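Local atomic coordinates of fimbrin (Schizosaccharomyces pombe, PDB entry 1RT8), a protein that binds and crosslinks actin filaments, associates with actin structures that develop and maintain cell polarity, and acts in cytokinesis, mating and spore formation. Residues 64-69 and 93-98; 292-297 and 387-392; 414-419 and 505-510; 472-477 and 493-498; 476-481 and 486-491. All coordinates share one frame; numbering follows the deposited sequence.

Contact 1. Residues 64-69 and 93-98; sequences DTIDER and INSAKA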
# COMPACT_ATOMS: atom_id res chain seq x y z
N ASP A 64 0.65 6.03 -11.44
CA ASP A 64 0.92 7.38 -10.96
C ASP A 64 1.48 7.51 -9.54
O ASP A 64 1.42 8.59 -8.95
CB ASP A 64 -0.34 8.25 -11.08
CG ASP A 64 -0.93 8.23 -12.47
OD1 ASP A 64 -0.23 8.65 -13.42
OD2 ASP A 64 -2.09 7.78 -12.61
N THR A 65 2.01 6.43 -8.99
CA THR A 65 2.56 6.50 -7.65
C THR A 65 3.87 7.28 -7.70
O THR A 65 4.16 8.10 -6.83
CB THR A 65 2.84 5.10 -7.08
OG1 THR A 65 1.61 4.37 -7.01
CG2 THR A 65 3.45 5.19 -5.70
N ILE A 66 4.64 7.05 -8.75
CA ILE A 66 5.92 7.72 -8.91
C ILE A 66 5.99 8.58 -10.17
O ILE A 66 5.63 8.11 -11.25
CB ILE A 66 7.07 6.69 -8.96
CG1 ILE A 66 7.09 5.86 -7.68
CG2 ILE A 66 8.40 7.39 -9.17
CD1 ILE A 66 8.02 4.66 -7.74
N ASP A 67 6.42 9.83 -10.02
CA ASP A 67 6.60 10.74 -11.16
C ASP A 67 8.00 10.34 -11.57
O ASP A 67 8.98 10.75 -10.95
CB ASP A 67 6.61 12.20 -10.71
CG ASP A 67 6.80 13.18 -11.87
OD1 ASP A 67 7.56 12.86 -12.82
OD2 ASP A 67 6.21 14.29 -11.83
N GLU A 68 8.10 9.54 -12.63
CA GLU A 68 9.39 9.04 -13.08
C GLU A 68 10.43 10.08 -13.44
O GLU A 68 11.62 9.77 -13.55
CB GLU A 68 9.18 8.06 -14.23
CG GLU A 68 8.11 7.02 -13.91
CD GLU A 68 8.13 5.85 -14.88
OE1 GLU A 68 8.65 6.02 -16.00
OE2 GLU A 68 7.60 4.77 -14.53
N ARG A 69 10.02 11.33 -13.60
CA ARG A 69 11.00 12.36 -13.92
C ARG A 69 11.94 12.66 -12.75
O ARG A 69 12.87 13.44 -12.90
CB ARG A 69 10.30 13.64 -14.36
CG ARG A 69 9.51 13.48 -15.65
CD ARG A 69 8.68 14.70 -15.90
NE ARG A 69 7.85 15.02 -14.74
CZ ARG A 69 7.15 16.14 -14.62
NH1 ARG A 69 7.18 17.05 -15.58
NH2 ARG A 69 6.42 16.35 -13.53
N ILE A 93 11.54 2.58 -2.11
CA ILE A 93 11.22 2.21 -0.73
C ILE A 93 10.09 3.02 -0.11
O ILE A 93 9.15 2.46 0.44
CB ILE A 93 12.47 2.35 0.18
CG1 ILE A 93 13.52 1.29 -0.18
CG2 ILE A 93 12.05 2.26 1.66
CD1 ILE A 93 13.06 -0.12 0.03
N ASN A 94 10.18 4.34 -0.18
CA ASN A 94 9.17 5.19 0.42
C ASN A 94 7.83 5.21 -0.29
O ASN A 94 6.81 5.51 0.33
CB ASN A 94 9.74 6.59 0.59
CG ASN A 94 10.89 6.60 1.57
OD1 ASN A 94 10.80 6.01 2.64
ND2 ASN A 94 11.99 7.25 1.20
N SER A 95 7.83 4.87 -1.57
CA SER A 95 6.57 4.80 -2.30
C SER A 95 5.89 3.51 -1.85
O SER A 95 4.70 3.50 -1.53
CB SER A 95 6.82 4.74 -3.82
OG SER A 95 7.34 5.96 -4.31
N ALA A 96 6.66 2.43 -1.82
CA ALA A 96 6.14 1.12 -1.42
C ALA A 96 5.47 1.20 -0.05
O ALA A 96 4.43 0.60 0.16
CB ALA A 96 7.28 0.09 -1.39
N LYS A 97 6.07 1.95 0.87
CA LYS A 97 5.52 2.10 2.21
C LYS A 97 4.15 2.77 2.24
O LYS A 97 3.39 2.56 3.18
CB LYS A 97 6.46 2.93 3.10
CG LYS A 97 7.68 2.20 3.60
CD LYS A 97 8.44 3.06 4.59
CE LYS A 97 9.55 2.27 5.26
NZ LYS A 97 10.35 3.11 6.20
N ALA A 98 3.84 3.57 1.22
CA ALA A 98 2.57 4.30 1.18
C ALA A 98 1.50 3.75 0.25
O ALA A 98 0.43 4.33 0.12
CB ALA A 98 2.83 5.75 0.82
O HOH W 1 6.28 8.23 -5.19
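T65 and S95 mark the closest pass of the two backbones, with CA atoms 6.9 Å apart where the loop 64-69 runs beside helix 82-99. Both segments belong to the first calponin homology (CH) domain, and they illustrate how a loop can be laid on a helix through one small polar residue. S95 divides its work between two atoms. Its CB lies 3.9 Å from CG2 of T65, an apolar touch made possible because the T65 hydroxyl turns back to bond with V62 O and leaves the methyl facing the helix. S95 OG borders the longer arm of I66, with 3.4 Å from OG to CG1 and CD1 slightly farther on. The CB of I66 does not aim straight at the helix; chi1 of -59° sets CG1 beside the backbone N and brings that arm up to the serine. With an alanine here CG1 and CD1 would be gone, and a gap would probably open between S95 and the I58 side of helix 52-61. The serine hydroxyl is bonded to V91 O one turn back, and a water completes the link: it donates to S95 OG and to T65 O, each at 2.7 Å. Beyond the touching residues the loop is shaped by an Asx turn. R69 grips the D67 carboxylate side-on, with NH2 2.7 Å from OD2 and NE 2.9 Å from OD1, both on syn lone pairs, while the backbone N of R69 meets that same OD1 from the anti side at 3.0 Å.

Contact 2. Residues 292-297 and 387-392; sequences LWLNSL and WQMMRM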
# COMPACT_ATOMS: atom_id res chain seq x y z
N LEU A 292 -3.18 4.19 6.70
CA LEU A 292 -1.85 3.85 6.21
C LEU A 292 -0.84 4.10 7.33
O LEU A 292 0.02 3.27 7.59
CB LEU A 292 -1.49 4.69 4.99
CG LEU A 292 -2.23 4.41 3.68
CD1 LEU A 292 -2.04 5.57 2.71
CD2 LEU A 292 -1.71 3.10 3.06
N TRP A 293 -0.96 5.24 7.99
CA TRP A 293 -0.03 5.57 9.07
C TRP A 293 -0.06 4.54 10.20
O TRP A 293 0.96 3.95 10.54
CB TRP A 293 -0.34 6.96 9.63
CG TRP A 293 0.56 7.32 10.77
CD1 TRP A 293 1.91 7.48 10.73
CD2 TRP A 293 0.17 7.52 12.14
NE1 TRP A 293 2.40 7.76 11.99
CE2 TRP A 293 1.35 7.79 12.87
CE3 TRP A 293 -1.05 7.49 12.81
CZ2 TRP A 293 1.34 8.03 14.24
CZ3 TRP A 293 -1.06 7.73 14.19
CH2 TRP A 293 0.13 8.00 14.89
N LEU A 294 -1.23 4.32 10.80
CA LEU A 294 -1.33 3.35 11.88
C LEU A 294 -0.84 1.97 11.44
O LEU A 294 -0.14 1.29 12.20
CB LEU A 294 -2.78 3.26 12.38
CG LEU A 294 -3.26 4.44 13.23
CD1 LEU A 294 -4.78 4.39 13.39
CD2 LEU A 294 -2.58 4.40 14.59
N ASN A 295 -1.19 1.54 10.23
CA ASN A 295 -0.76 0.23 9.76
C ASN A 295 0.76 0.20 9.62
O ASN A 295 1.37 -0.86 9.77
CB ASN A 295 -1.39 -0.14 8.40
CG ASN A 295 -2.82 -0.66 8.54
OD1 ASN A 295 -3.25 -1.07 9.62
ND2 ASN A 295 -3.55 -0.67 7.43
N SER A 296 1.35 1.36 9.37
CA SER A 296 2.80 1.46 9.22
C SER A 296 3.48 1.18 10.56
O SER A 296 4.67 0.86 10.60
CB SER A 296 3.21 2.85 8.70
OG SER A 296 3.34 3.79 9.76
N LEU A 297 2.73 1.30 11.64
CA LEU A 297 3.26 1.06 12.98
C LEU A 297 3.13 -0.42 13.31
O LEU A 297 3.46 -0.86 14.42
CB LEU A 297 2.46 1.86 14.00
CG LEU A 297 2.45 3.37 13.82
CD1 LEU A 297 1.59 4.01 14.91
CD2 LEU A 297 3.88 3.89 13.89
N TRP A 387 -5.70 11.93 14.92
CA TRP A 387 -4.95 13.10 14.49
C TRP A 387 -4.05 13.60 15.62
O TRP A 387 -2.88 13.90 15.39
CB TRP A 387 -5.87 14.23 14.05
CG TRP A 387 -5.15 15.53 13.86
CD1 TRP A 387 -5.38 16.70 14.52
CD2 TRP A 387 -4.05 15.78 12.97
NE1 TRP A 387 -4.49 17.67 14.10
CE2 TRP A 387 -3.66 17.13 13.15
CE3 TRP A 387 -3.35 14.99 12.04
CZ2 TRP A 387 -2.61 17.71 12.43
CZ3 TRP A 387 -2.30 15.58 11.32
CH2 TRP A 387 -1.94 16.92 11.52
N GLN A 388 -4.59 13.71 16.83
CA GLN A 388 -3.78 14.17 17.95
C GLN A 388 -2.57 13.26 18.14
O GLN A 388 -1.48 13.73 18.47
CB GLN A 388 -4.60 14.19 19.24
CG GLN A 388 -5.60 15.31 19.27
CD GLN A 388 -4.94 16.67 19.31
OE1 GLN A 388 -5.38 17.60 18.63
NE2 GLN A 388 -3.89 16.80 20.12
N MET A 389 -2.77 11.96 17.94
CA MET A 389 -1.67 11.01 18.07
C MET A 389 -0.63 11.28 16.98
O MET A 389 0.57 11.33 17.26
CB MET A 389 -2.19 9.57 17.95
CG MET A 389 -1.16 8.52 18.33
SD MET A 389 -1.72 6.82 18.02
CE MET A 389 -2.36 6.36 19.63
N MET A 390 -1.08 11.45 15.75
CA MET A 390 -0.16 11.73 14.65
C MET A 390 0.54 13.07 14.87
O MET A 390 1.74 13.19 14.68
CB MET A 390 -0.90 11.77 13.31
CG MET A 390 -0.06 12.33 12.15
SD MET A 390 -0.87 12.26 10.52
CE MET A 390 -0.63 10.55 10.09
N ARG A 391 -0.23 14.08 15.27
CA ARG A 391 0.31 15.41 15.49
C ARG A 391 1.37 15.47 16.58
O ARG A 391 2.41 16.13 16.42
CB ARG A 391 -0.81 16.39 15.81
CG ARG A 391 -0.34 17.82 15.99
CD ARG A 391 0.27 18.37 14.71
NE ARG A 391 0.77 19.74 14.87
CZ ARG A 391 1.92 20.06 15.46
NH1 ARG A 391 2.72 19.13 15.95
NH2 ARG A 391 2.28 21.34 15.54
N MET A 392 1.11 14.81 17.71
CA MET A 392 2.07 14.82 18.81
C MET A 392 3.33 14.10 18.39
O MET A 392 4.43 14.51 18.77
CB MET A 392 1.48 14.15 20.05
CG MET A 392 2.39 14.25 21.27
SD MET A 392 2.80 15.98 21.64
CE MET A 392 1.28 16.54 22.41
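The indole of W293 is sandwiched between unlike neighbours: M390 CE lies 3.4 Å above one face, L297 CD1 of its own segment 4.1 Å above the other, and M389 CG sits at the edge in the ring plane. Two consecutive methionines of helix 379-397 thus serve one ring in different ways. The M390 methyl makes a CH-pi contact, with CE 3.9 Å from the centroid of the five-membered ring, and its sulfur stands more remotely above the same ring. M389 comes instead to the benzo end, CG being 3.7 Å from CH2, with SD placed obliquely to the six-membered ring; both methionines are Met-aromatic partners. The tryptophan reaches this spot because CG is anti to the backbone N (chi1 178°), which carries the ring out toward the facing helix, and a bend at chi3 (-78°) folds the M390 methyl back over the indole. A leucine in place of W293 would probably leave M390 CE without the aromatic face it lies on and open a gap beside M389. L294 adds a looser touch, its CD2 being 4.3 Å from M389 SD. Around them, helix 314-323 packs on L294 and M389, while H505 of the next CH domain abuts M390. The short segments pass at 11.7 Å between axes with an angle of 64°, wide enough to need large side chains in the gap. Such an aromatic and methionine filling between the N-terminal helix and the long C-terminal helix forms part of the core of the third CH domain, an all-helical calponin homology fold.

Contact 3. Residues 414-419 and 505-510; sequences VAWANS and HFIGSL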
# COMPACT_ATOMS: atom_id res chain seq x y z
N VAL A 414 4.47 26.47 9.67
CA VAL A 414 4.15 27.34 8.53
C VAL A 414 5.32 28.29 8.28
O VAL A 414 5.70 28.54 7.13
CB VAL A 414 2.87 28.19 8.79
CG1 VAL A 414 2.62 29.14 7.62
CG2 VAL A 414 1.65 27.27 8.97
N ALA A 415 5.90 28.82 9.35
CA ALA A 415 7.04 29.74 9.27
C ALA A 415 8.27 29.03 8.69
O ALA A 415 9.02 29.62 7.90
CB ALA A 415 7.36 30.31 10.65
N TRP A 416 8.47 27.77 9.08
CA TRP A 416 9.60 26.99 8.58
C TRP A 416 9.39 26.75 7.09
O TRP A 416 10.31 26.91 6.29
CB TRP A 416 9.68 25.63 9.26
CG TRP A 416 10.80 24.77 8.74
CD1 TRP A 416 12.10 24.79 9.14
CD2 TRP A 416 10.72 23.78 7.70
NE1 TRP A 416 12.83 23.86 8.44
CE2 TRP A 416 12.01 23.23 7.55
CE3 TRP A 416 9.68 23.30 6.90
CZ2 TRP A 416 12.28 22.22 6.62
CZ3 TRP A 416 9.95 22.29 5.98
CH2 TRP A 416 11.25 21.76 5.85
N ALA A 417 8.17 26.36 6.73
CA ALA A 417 7.85 26.09 5.33
C ALA A 417 8.02 27.32 4.46
O ALA A 417 8.52 27.23 3.34
CB ALA A 417 6.42 25.55 5.23
N ASN A 418 7.60 28.48 4.96
CA ASN A 418 7.74 29.72 4.20
C ASN A 418 9.21 30.11 4.01
O ASN A 418 9.59 30.56 2.93
CB ASN A 418 6.98 30.87 4.89
CG ASN A 418 5.51 30.90 4.53
OD1 ASN A 418 5.13 30.63 3.38
ND2 ASN A 418 4.66 31.25 5.49
N SER A 419 10.03 29.93 5.05
CA SER A 419 11.46 30.24 4.99
C SER A 419 12.13 29.42 3.90
O SER A 419 12.95 29.94 3.14
CB SER A 419 12.14 29.92 6.32
OG SER A 419 11.58 30.69 7.37
N HIS A 505 0.89 17.18 7.73
CA HIS A 505 1.59 15.89 7.79
C HIS A 505 2.73 15.87 6.77
O HIS A 505 3.84 15.43 7.06
CB HIS A 505 0.61 14.74 7.50
CG HIS A 505 1.28 13.43 7.17
ND1 HIS A 505 1.37 12.94 5.89
CD2 HIS A 505 1.86 12.50 7.97
CE1 HIS A 505 1.98 11.77 5.90
NE2 HIS A 505 2.29 11.48 7.16
N PHE A 506 2.45 16.36 5.57
CA PHE A 506 3.44 16.41 4.49
C PHE A 506 4.63 17.30 4.89
O PHE A 506 5.78 16.90 4.79
CB PHE A 506 2.77 16.95 3.23
CG PHE A 506 3.72 17.15 2.07
CD1 PHE A 506 4.15 16.07 1.32
CD2 PHE A 506 4.17 18.43 1.75
CE1 PHE A 506 5.03 16.25 0.25
CE2 PHE A 506 5.05 18.62 0.68
CZ PHE A 506 5.48 17.53 -0.07
N ILE A 507 4.33 18.52 5.35
CA ILE A 507 5.37 19.45 5.75
C ILE A 507 6.18 18.87 6.91
O ILE A 507 7.41 18.98 6.94
CB ILE A 507 4.76 20.80 6.18
CG1 ILE A 507 4.09 21.46 4.98
CG2 ILE A 507 5.85 21.72 6.73
CD1 ILE A 507 5.03 21.70 3.80
N GLY A 508 5.50 18.25 7.86
CA GLY A 508 6.20 17.66 8.98
C GLY A 508 7.17 16.58 8.52
O GLY A 508 8.24 16.41 9.10
N SER A 509 6.79 15.84 7.49
CA SER A 509 7.65 14.78 6.99
C SER A 509 8.90 15.40 6.36
O SER A 509 9.98 14.82 6.43
CB SER A 509 6.92 13.93 5.95
OG SER A 509 6.94 14.54 4.67
N LEU A 510 8.76 16.59 5.79
CA LEU A 510 9.90 17.27 5.15
C LEU A 510 10.87 17.83 6.19
O LEU A 510 12.09 17.83 6.00
CB LEU A 510 9.43 18.41 4.25
CG LEU A 510 8.55 18.04 3.06
CD1 LEU A 510 8.55 19.19 2.07
CD2 LEU A 510 9.06 16.79 2.38
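W416 makes the first contact along 414-419, reaching from helix 410-421 to helix 500-511 within the fourth calponin homology domain. The pair offers a compact case of helix packing in which a large residue and a small one on adjacent positions meet the same partner. With CG anti to the backbone N (chi1 178°), the W416 indole is carried toward helix 500-511. The ring and I507 then run past each other in opposite directions, and the indole lies obliquely to what it touches. CE3 is 4.1 Å from CG2 of I507. Further round the ring, CH2 comes within 4.0 Å of the backbone C of L510 and also meets the CB of that leucine, while I451 of helix 442-451 packs on the tryptophan as well. A417 follows with a single methyl, 4.2 Å from the same I507 CG2, and it allows the backbones their nearest pass here: the CA atoms of A417 and I507 are 7.1 Å apart. With axes 10.6 Å apart and inclined at 66°, the segments touch over a small patch in which the side-chain contacts are all apolar. The N418 side chain is engaged elsewhere, its OD1 accepting from I430 N. At S419 the hydroxyl returns to its own helix: OG donates to A415 O at 2.8 Å, approaching from the opposite face of the carbonyl plane to the one used by S419 N.

Contact 4. Residues 472-477 and 493-498; sequences QNARLA and EDIVAV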
# COMPACT_ATOMS: atom_id res chain seq x y z
N GLN A 472 -0.19 17.36 -11.01
CA GLN A 472 1.13 16.99 -11.52
C GLN A 472 2.22 17.63 -10.65
O GLN A 472 3.25 17.01 -10.37
CB GLN A 472 1.28 17.46 -12.97
CG GLN A 472 0.26 16.84 -13.90
CD GLN A 472 0.34 17.37 -15.31
OE1 GLN A 472 -0.47 17.02 -16.17
NE2 GLN A 472 1.33 18.23 -15.57
N ASN A 473 1.99 18.86 -10.22
CA ASN A 473 2.95 19.54 -9.35
C ASN A 473 3.04 18.79 -8.02
O ASN A 473 4.12 18.54 -7.50
CB ASN A 473 2.53 20.99 -9.08
CG ASN A 473 2.91 21.95 -10.20
OD1 ASN A 473 3.75 21.63 -11.04
ND2 ASN A 473 2.32 23.13 -10.20
N ALA A 474 1.88 18.43 -7.48
CA ALA A 474 1.80 17.72 -6.21
C ALA A 474 2.43 16.33 -6.29
O ALA A 474 3.14 15.91 -5.36
CB ALA A 474 0.35 17.62 -5.75
N ARG A 475 2.19 15.63 -7.39
CA ARG A 475 2.73 14.29 -7.60
C ARG A 475 4.25 14.35 -7.71
O ARG A 475 4.97 13.45 -7.24
CB ARG A 475 2.14 13.69 -8.88
CG ARG A 475 2.57 12.25 -9.16
CD ARG A 475 1.80 11.68 -10.34
NE ARG A 475 0.37 11.58 -10.04
CZ ARG A 475 -0.60 11.89 -10.90
NH1 ARG A 475 -0.31 12.33 -12.11
NH2 ARG A 475 -1.87 11.75 -10.54
N LEU A 476 4.74 15.41 -8.34
CA LEU A 476 6.18 15.61 -8.50
C LEU A 476 6.77 15.91 -7.13
O LEU A 476 7.82 15.38 -6.78
CB LEU A 476 6.45 16.78 -9.45
CG LEU A 476 7.92 17.19 -9.59
CD1 LEU A 476 8.71 16.06 -10.23
CD2 LEU A 476 8.03 18.47 -10.43
N ALA A 477 6.10 16.75 -6.36
CA ALA A 477 6.57 17.12 -5.02
C ALA A 477 6.67 15.88 -4.13
O ALA A 477 7.67 15.69 -3.43
CB ALA A 477 5.62 18.15 -4.39
N GLU A 493 -3.82 14.72 -4.53
CA GLU A 493 -5.11 15.35 -4.35
C GLU A 493 -5.31 15.98 -2.97
O GLU A 493 -6.09 16.92 -2.82
CB GLU A 493 -6.23 14.34 -4.63
CG GLU A 493 -6.40 13.30 -3.55
CD GLU A 493 -7.62 12.43 -3.78
OE1 GLU A 493 -7.50 11.40 -4.48
OE2 GLU A 493 -8.70 12.79 -3.27
N ASP A 494 -4.62 15.48 -1.96
CA ASP A 494 -4.77 16.05 -0.63
C ASP A 494 -4.17 17.45 -0.56
O ASP A 494 -4.65 18.32 0.18
CB ASP A 494 -4.14 15.12 0.41
CG ASP A 494 -4.82 13.76 0.45
OD1 ASP A 494 -6.07 13.73 0.45
OD2 ASP A 494 -4.11 12.73 0.49
N ILE A 495 -3.11 17.69 -1.34
CA ILE A 495 -2.49 19.00 -1.39
C ILE A 495 -3.33 19.93 -2.29
O ILE A 495 -3.64 21.06 -1.91
CB ILE A 495 -1.05 18.90 -1.95
CG1 ILE A 495 -0.13 18.26 -0.90
CG2 ILE A 495 -0.53 20.28 -2.36
CD1 ILE A 495 1.26 17.94 -1.43
N VAL A 496 -3.72 19.44 -3.46
CA VAL A 496 -4.53 20.24 -4.39
C VAL A 496 -5.84 20.72 -3.74
O VAL A 496 -6.27 21.86 -3.96
CB VAL A 496 -4.85 19.44 -5.69
CG1 VAL A 496 -5.82 20.23 -6.58
CG2 VAL A 496 -3.56 19.16 -6.44
N ALA A 497 -6.45 19.86 -2.92
CA ALA A 497 -7.68 20.20 -2.23
C ALA A 497 -7.40 20.95 -0.91
O ALA A 497 -8.33 21.34 -0.20
CB ALA A 497 -8.48 18.91 -1.95
N VAL A 498 -6.13 21.12 -0.59
CA VAL A 498 -5.70 21.81 0.62
C VAL A 498 -6.36 21.31 1.90
O VAL A 498 -6.97 22.07 2.64
CB VAL A 498 -5.94 23.34 0.51
CG1 VAL A 498 -5.20 24.06 1.64
CG2 VAL A 498 -5.47 23.85 -0.84
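A474 presents its methyl to two neighbouring residues of the short helix 492-496, lying 4.2 Å from CB of I495 and 4.3 Å from CG2 of V496. The conformations of these branched residues decide which parts do the touching. In V496, CG1 is anti to the backbone N (chi1 174°), which puts the other methyl, CG2, beside that N and alongside helix 467-483, where A470 and I471 also receive the valine. In I495, with chi1 at -72°, CG1 lies beside the backbone N and leads onward to I490 rather than to A474. The alanine methyl therefore fits against CB of I495, with its CG2 close by, and against CG2 of V496, and its small size lets the CA atoms of A474 and I495 approach to 6.6 Å. This is plain packing inside the fourth calponin homology domain, where a long helix and a helix of barely more than one turn are packed against each other. Nearby buried polar groups have their partners elsewhere: the N473 amide bonds with T440 O and T462 N, and the D494 carboxylate forms salt bridges with R285 and R499. The short helix ends in a Schellman motif at V498, whose phi of 51° takes the chain out of helical geometry, while its N still bonds to I495 O at 2.8 Å.

Contact 5. Residues 476-481 and 486-491; sequences LAISIA and AVIFIL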
# COMPACT_ATOMS: atom_id res chain seq x y z
N LEU A 476 4.74 15.41 -8.34
CA LEU A 476 6.18 15.61 -8.50
C LEU A 476 6.77 15.91 -7.13
O LEU A 476 7.82 15.38 -6.78
CB LEU A 476 6.45 16.78 -9.45
CG LEU A 476 7.92 17.19 -9.59
CD1 LEU A 476 8.71 16.06 -10.23
CD2 LEU A 476 8.03 18.47 -10.43
N ALA A 477 6.10 16.75 -6.36
CA ALA A 477 6.57 17.12 -5.02
C ALA A 477 6.67 15.88 -4.13
O ALA A 477 7.67 15.69 -3.43
CB ALA A 477 5.62 18.15 -4.39
N ILE A 478 5.63 15.04 -4.14
CA ILE A 478 5.64 13.83 -3.32
C ILE A 478 6.78 12.89 -3.69
O ILE A 478 7.45 12.35 -2.80
CB ILE A 478 4.30 13.07 -3.41
CG1 ILE A 478 3.21 13.88 -2.70
CG2 ILE A 478 4.44 11.68 -2.82
CD1 ILE A 478 1.81 13.32 -2.85
N SER A 479 7.02 12.69 -4.98
CA SER A 479 8.10 11.81 -5.42
C SER A 479 9.47 12.41 -5.06
O SER A 479 10.42 11.67 -4.77
CB SER A 479 8.01 11.57 -6.94
OG SER A 479 6.84 10.83 -7.28
N ILE A 480 9.58 13.73 -5.11
CA ILE A 480 10.85 14.37 -4.77
C ILE A 480 11.11 14.20 -3.27
O ILE A 480 12.23 13.95 -2.83
CB ILE A 480 10.85 15.88 -5.12
CG1 ILE A 480 10.87 16.07 -6.65
CG2 ILE A 480 12.05 16.57 -4.48
CD1 ILE A 480 10.84 17.53 -7.10
N ALA A 481 10.06 14.36 -2.49
CA ALA A 481 10.17 14.22 -1.04
C ALA A 481 10.59 12.79 -0.71
O ALA A 481 11.41 12.55 0.17
CB ALA A 481 8.82 14.57 -0.37
N ALA A 486 11.66 11.08 2.69
CA ALA A 486 10.45 11.42 3.44
C ALA A 486 9.40 10.31 3.40
O ALA A 486 9.14 9.73 2.35
CB ALA A 486 9.86 12.71 2.90
N VAL A 487 8.80 10.03 4.55
CA VAL A 487 7.75 9.02 4.65
C VAL A 487 6.44 9.79 4.55
O VAL A 487 6.07 10.52 5.48
CB VAL A 487 7.84 8.26 6.01
CG1 VAL A 487 6.60 7.40 6.21
CG2 VAL A 487 9.09 7.38 6.02
N ILE A 488 5.76 9.64 3.42
CA ILE A 488 4.53 10.36 3.14
C ILE A 488 3.35 9.42 2.88
O ILE A 488 3.45 8.50 2.07
CB ILE A 488 4.73 11.26 1.90
CG1 ILE A 488 5.90 12.21 2.16
CG2 ILE A 488 3.47 12.05 1.60
CD1 ILE A 488 6.36 12.94 0.95
N PHE A 489 2.24 9.67 3.56
CA PHE A 489 1.06 8.83 3.40
C PHE A 489 -0.10 9.51 2.69
O PHE A 489 -1.19 8.95 2.61
CB PHE A 489 0.59 8.32 4.77
CG PHE A 489 1.58 7.41 5.44
CD1 PHE A 489 2.11 7.72 6.69
CD2 PHE A 489 1.97 6.23 4.83
CE1 PHE A 489 3.03 6.88 7.31
CE2 PHE A 489 2.90 5.37 5.45
CZ PHE A 489 3.42 5.70 6.69
N ILE A 490 0.13 10.72 2.18
CA ILE A 490 -0.92 11.42 1.45
C ILE A 490 -0.76 11.25 -0.05
O ILE A 490 0.25 10.72 -0.51
CB ILE A 490 -0.92 12.94 1.76
CG1 ILE A 490 0.44 13.55 1.38
CG2 ILE A 490 -1.22 13.17 3.22
CD1 ILE A 490 0.44 15.08 1.42
N LEU A 491 -1.76 11.68 -0.80
CA LEU A 491 -1.75 11.63 -2.26
C LEU A 491 -1.74 13.07 -2.78
O LEU A 491 -2.01 14.02 -2.03
CB LEU A 491 -2.99 10.90 -2.79
CG LEU A 491 -3.07 9.37 -2.68
CD1 LEU A 491 -4.45 8.91 -3.13
CD2 LEU A 491 -1.99 8.73 -3.54
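I478 and I488 are both built with CG1 beside the backbone N and an extended second torsion, and so each sends CD1 across the gap. The two CD1 atoms go to different places, and I488 CD1 meets CG2 of I478 only loosely. CD1 of I478 reaches the backbone of the loop, 3.6 Å from the carbonyl C of L491 and 3.8 Å from O of I490, with the I490 CG1 methylene a looser neighbour. CD1 of I488 goes the other way, to the helix, where it lies 3.9 Å from O of I478 and packs against A481. The 3.2 Å between that CD1 and A481 CB is shorter than usual for two carbons and its exact value is doubtful, though the close packing of I488 on this alanine is plain. A481 also meets A486, CB to CB at 3.9 Å. Here the chain has just turned back, and the turn is pinned by a backbone bond: A486 N donates to A481 O at 2.9 Å, fairly straight at 157° but tilted 33° from the carbonyl plane. Beyond it, I488 and I490 also rest on F506 of helix 500-511, while R482 bonds to I488 O. The principle at work is that a non-helical run of chain is seated by alternate residues on the helix it has just left. In this fourth calponin homology domain the return leg lines the end of helix 467-483 and leads to the short helix 492-496, a loop connecting two helices of this all-helical calponin homology fold.

Overall arrangement
Along the chain contact 1 comes first, in CH domain 1, followed by contact 2 in CH domain 3; contacts 3, 4 and 5 all lie in CH domain 4, with contacts 4 and 5 nested inside the loop closed by contact 3 and sharing helix 467-483. Distant sequence does not mean distant space. Contact 5 is central among the five: its centre is about 8 Å from that of contact 1, 9 Å from contact 4, 13 Å from contact 3 and 16 Å from contact 2. Its touch on contact 1, D67 to S479, packs the two actin-binding regions directly together, consistent with a compact crosslinking core; F489, touching contact 2, joins CH domains 3 and 4.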